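Local coordinates for protein carbohydrate binding module (Uncultured bacterium, PDB 2W3J) that probably binds uronic acid sugars, as a family 35 carbohydrate-binding module carrying bound calcium ions, at residues Asp82-Ser87 with Gln91-Asn96. Sequence-based numbering, arbitrary orientation.
Sequences DFPTNS and QWQTVN
Asn86 reaches across from the loop 82-87 to the backbone of Gln91, its ND2 donating to Gln91 O at 3.0 Å. The bond is fairly straight (159° at the hydrogen), and the acceptor lies close to the plane of the Asn86 amide, although the donor sits tilted from the carbonyl plane. With CG set between the backbone N and the carbonyl carbon (chi1 61°), the amide is carried toward Gln91 and Gln93. A water links the segments a second time, its O lying 2.8 Å from both Asn86 OD1 and Gln91 O, while OD1 in addition accepts from Asn88 N within the connecting turn. Both ends of this amide are therefore used, which should fix its rotation.

Packing contacts continue the interface. The amide of Gln93, at the end of an extended chain, stacks on that of Asn86 from the opposite direction, their planes 24° apart. Its terminal group also lies beside Pro84, close to both the proline ring and the carbonyl O. Farther along, Val95 CG1 meets Phe83 CE1 at 3.9 Å, the two side chains crossing at about a right angle. Phe83 is buried and packs edge-to-face against Phe59 of the adjacent strand 51-60, whose backbone also pairs with Gln93.

Within the loop, Thr85 OG1 accepts from Ser87 N at 3.0 Å, forming an ST turn, and is bonded to Gly63 O as well. The loop holding 82-87, between strands 76-81 and 93-101, folds back over 91-96, which runs onto an outermost strand of a four-stranded antiparallel sheet in the beta-sandwich fold of family 35 modules.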
ATOM      1  N   ASP A  82      -2.004  -7.673  -9.049  1.00 18.69           N
ATOM      2  CA  ASP A  82      -2.976  -8.762  -8.903  1.00 20.14           C
ATOM      3  C   ASP A  82      -3.378  -9.021  -7.428  1.00 18.99           C
ATOM      4  O   ASP A  82      -4.549  -9.260  -7.141  1.00 18.76           O
ATOM      5  CB  ASP A  82      -2.367 -10.038  -9.471  1.00 21.00           C
ATOM      6  CG  ASP A  82      -3.402 -11.121  -9.732  1.00 26.15           C
ATOM      7  OD1 ASP A  82      -4.454 -10.813 -10.358  1.00 29.68           O
ATOM      8  OD2 ASP A  82      -3.156 -12.293  -9.300  1.00 30.77           O
ATOM      9  N   PHE A  83      -2.389  -9.023  -6.517  1.00 16.90           N
ATOM     10  CA  PHE A  83      -2.653  -9.428  -5.113  1.00 16.42           C
ATOM     11  C   PHE A  83      -3.352 -10.782  -5.005  1.00 16.01           C
ATOM     12  O   PHE A  83      -4.489 -10.886  -4.554  1.00 17.17           O
ATOM     13  CB  PHE A  83      -3.475  -8.363  -4.388  1.00 15.21           C
ATOM     14  CG  PHE A  83      -2.754  -7.056  -4.221  1.00 15.68           C
ATOM     15  CD1 PHE A  83      -1.862  -6.860  -3.150  1.00 16.04           C
ATOM     16  CD2 PHE A  83      -2.966  -6.020  -5.105  1.00 16.93           C
ATOM     17  CE1 PHE A  83      -1.196  -5.615  -2.982  1.00 16.40           C
ATOM     18  CE2 PHE A  83      -2.286  -4.802  -4.962  1.00 16.16           C
ATOM     19  CZ  PHE A  83      -1.404  -4.606  -3.899  1.00 15.37           C
ATOM     20  N   PRO A  84      -2.670 -11.823  -5.451  1.00 16.83           N
ATOM     21  CA  PRO A  84      -3.251 -13.145  -5.520  1.00 17.41           C
ATOM     22  C   PRO A  84      -3.551 -13.681  -4.137  1.00 17.42           C
ATOM     23  O   PRO A  84      -2.920 -13.264  -3.142  1.00 16.86           O
ATOM     24  CB  PRO A  84      -2.139 -13.971  -6.144  1.00 18.03           C
ATOM     25  CG  PRO A  84      -0.875 -13.268  -5.773  1.00 18.60           C
ATOM     26  CD  PRO A  84      -1.273 -11.806  -5.912  1.00 17.57           C
ATOM     27  N   THR A  85      -4.499 -14.610  -4.070  1.00 17.17           N
ATOM     28  CA  THR A  85      -4.690 -15.350  -2.833  1.00 17.56           C
ATOM     29  C   THR A  85      -3.730 -16.545  -2.713  1.00 18.26           C
ATOM     30  O   THR A  85      -3.399 -17.203  -3.710  1.00 19.53           O
ATOM     31  CB  THR A  85      -6.126 -15.836  -2.698  1.00 17.79           C
ATOM     32  OG1 THR A  85      -6.223 -16.668  -1.544  1.00 17.29           O
ATOM     33  CG2 THR A  85      -6.540 -16.687  -3.921  1.00 20.03           C
ATOM     34  N   ASN A  86      -3.282 -16.852  -1.497  1.00 17.49           N
ATOM     35  CA  ASN A  86      -2.602 -18.113  -1.248  1.00 16.47           C
ATOM     36  C   ASN A  86      -3.387 -19.015  -0.265  1.00 16.50           C
ATOM     37  O   ASN A  86      -2.844 -20.004   0.215  1.00 17.31           O
ATOM     38  CB  ASN A  86      -1.178 -17.862  -0.711  1.00 17.55           C
ATOM     39  CG  ASN A  86      -1.196 -17.111   0.608  1.00 15.93           C
ATOM     40  OD1 ASN A  86      -2.273 -16.809   1.119  1.00 15.18           O
ATOM     41  ND2 ASN A  86      -0.004 -16.813   1.166  1.00 15.65           N
ATOM     42  N   SER A  87      -4.632 -18.658   0.041  1.00 15.87           N
ATOM     43  CA  SER A  87      -5.498 -19.460   0.927  1.00 16.89           C
ATOM     44  C   SER A  87      -4.847 -19.664   2.270  1.00 15.78           C
ATOM     45  O   SER A  87      -5.133 -20.633   2.956  1.00 15.94           O
ATOM     46  CB  SER A  87      -5.793 -20.850   0.313  1.00 18.35           C
ATOM     47  OG  SER A  87      -6.472 -20.699  -0.935  1.00 19.88           O
ATOM     48  N   GLN A  91       0.510 -16.624   6.007  1.00 13.58           N
ATOM     49  CA  GLN A  91       1.643 -16.382   5.130  0.50 14.14           C
ATOM     50  C   GLN A  91       1.430 -15.068   4.390  1.00 14.42           C
ATOM     51  O   GLN A  91       0.649 -14.973   3.426  1.00 15.37           O
ATOM     52  CB  GLN A  91       1.820 -17.545   4.151  0.50 14.34           C
ATOM     53  CG  GLN A  91       2.894 -17.310   3.099  0.50 12.80           C
ATOM     54  CD  GLN A  91       4.292 -17.269   3.696  0.50 17.02           C
ATOM     55  OE1 GLN A  91       4.804 -18.284   4.161  0.50 19.80           O
ATOM     56  NE2 GLN A  91       4.910 -16.088   3.698  0.50 15.27           N
ATOM     57  N   TRP A  92       2.084 -14.034   4.880  1.00 14.29           N
ATOM     58  CA  TRP A  92       1.980 -12.728   4.265  1.00 14.26           C
ATOM     59  C   TRP A  92       2.752 -12.773   2.941  1.00 15.54           C
ATOM     60  O   TRP A  92       3.658 -13.610   2.769  1.00 16.21           O
ATOM     61  CB  TRP A  92       2.559 -11.675   5.224  1.00 14.84           C
ATOM     62  CG  TRP A  92       1.686 -11.501   6.436  1.00 14.63           C
ATOM     63  CD1 TRP A  92       1.621 -12.305   7.544  1.00 15.88           C
ATOM     64  CD2 TRP A  92       0.705 -10.482   6.614  1.00 13.64           C
ATOM     65  NE1 TRP A  92       0.666 -11.819   8.431  1.00 14.86           N
ATOM     66  CE2 TRP A  92       0.091 -10.703   7.879  1.00 13.63           C
ATOM     67  CE3 TRP A  92       0.302  -9.381   5.844  1.00 13.54           C
ATOM     68  CZ2 TRP A  92      -0.916  -9.870   8.374  1.00 14.16           C
ATOM     69  CZ3 TRP A  92      -0.716  -8.567   6.336  1.00 13.84           C
ATOM     70  CH2 TRP A  92      -1.287  -8.803   7.597  1.00 14.43           C
ATOM     71  N   GLN A  93       2.390 -11.884   2.014  1.00 14.29           N
ATOM     72  CA  GLN A  93       2.960 -11.909   0.656  1.00 14.65           C
ATOM     73  C   GLN A  93       3.538 -10.542   0.373  1.00 15.34           C
ATOM     74  O   GLN A  93       3.232  -9.575   1.070  1.00 14.15           O
ATOM     75  CB  GLN A  93       1.861 -12.208  -0.363  1.00 14.50           C
ATOM     76  CG  GLN A  93       1.141 -13.562  -0.113  1.00 15.08           C
ATOM     77  CD  GLN A  93       0.041 -13.804  -1.130  1.00 16.71           C
ATOM     78  OE1 GLN A  93      -1.149 -13.913  -0.791  1.00 18.93           O
ATOM     79  NE2 GLN A  93       0.437 -13.911  -2.400  1.00 17.60           N
ATOM     80  N   THR A  94       4.381 -10.447  -0.646  1.00 16.16           N
ATOM     81  CA  THR A  94       4.912  -9.142  -1.022  1.00 16.66           C
ATOM     82  C   THR A  94       4.802  -8.989  -2.537  1.00 17.63           C
ATOM     83  O   THR A  94       4.815  -9.984  -3.266  1.00 17.89           O
ATOM     84  CB  THR A  94       6.380  -8.968  -0.597  1.00 18.27           C
ATOM     85  OG1 THR A  94       7.162 -10.062  -1.098  1.00 22.81           O
ATOM     86  CG2 THR A  94       6.506  -8.922   0.928  1.00 16.74           C
ATOM     87  N   VAL A  95       4.628  -7.753  -2.997  1.00 17.21           N
ATOM     88  CA  VAL A  95       4.656  -7.487  -4.428  1.00 17.88           C
ATOM     89  C   VAL A  95       5.471  -6.226  -4.625  1.00 17.85           C
ATOM     90  O   VAL A  95       5.335  -5.272  -3.865  1.00 16.99           O
ATOM     91  CB  VAL A  95       3.242  -7.347  -5.035  1.00 17.92           C
ATOM     92  CG1 VAL A  95       2.395  -6.271  -4.338  1.00 18.47           C
ATOM     93  CG2 VAL A  95       3.325  -7.076  -6.573  1.00 20.07           C
ATOM     94  N   ASN A  96       6.329  -6.230  -5.638  1.00 18.81           N
ATOM     95  CA  ASN A  96       7.148  -5.052  -5.939  1.00 19.72           C
ATOM     96  C   ASN A  96       6.526  -4.261  -7.080  1.00 19.88           C
ATOM     97  O   ASN A  96       5.901  -4.832  -7.975  1.00 20.18           O
ATOM     98  CB  ASN A  96       8.572  -5.469  -6.337  1.00 20.86           C
ATOM     99  CG  ASN A  96       9.385  -5.963  -5.168  1.00 26.23           C
ATOM    100  OD1 ASN A  96       9.112  -5.632  -4.009  1.00 27.93           O
ATOM    101  ND2 ASN A  96      10.398  -6.760  -5.458  1.00 30.27           N
TER
HETATM  102  O   HOH W   1      -1.810 -14.276   2.202  1.00 15.12           O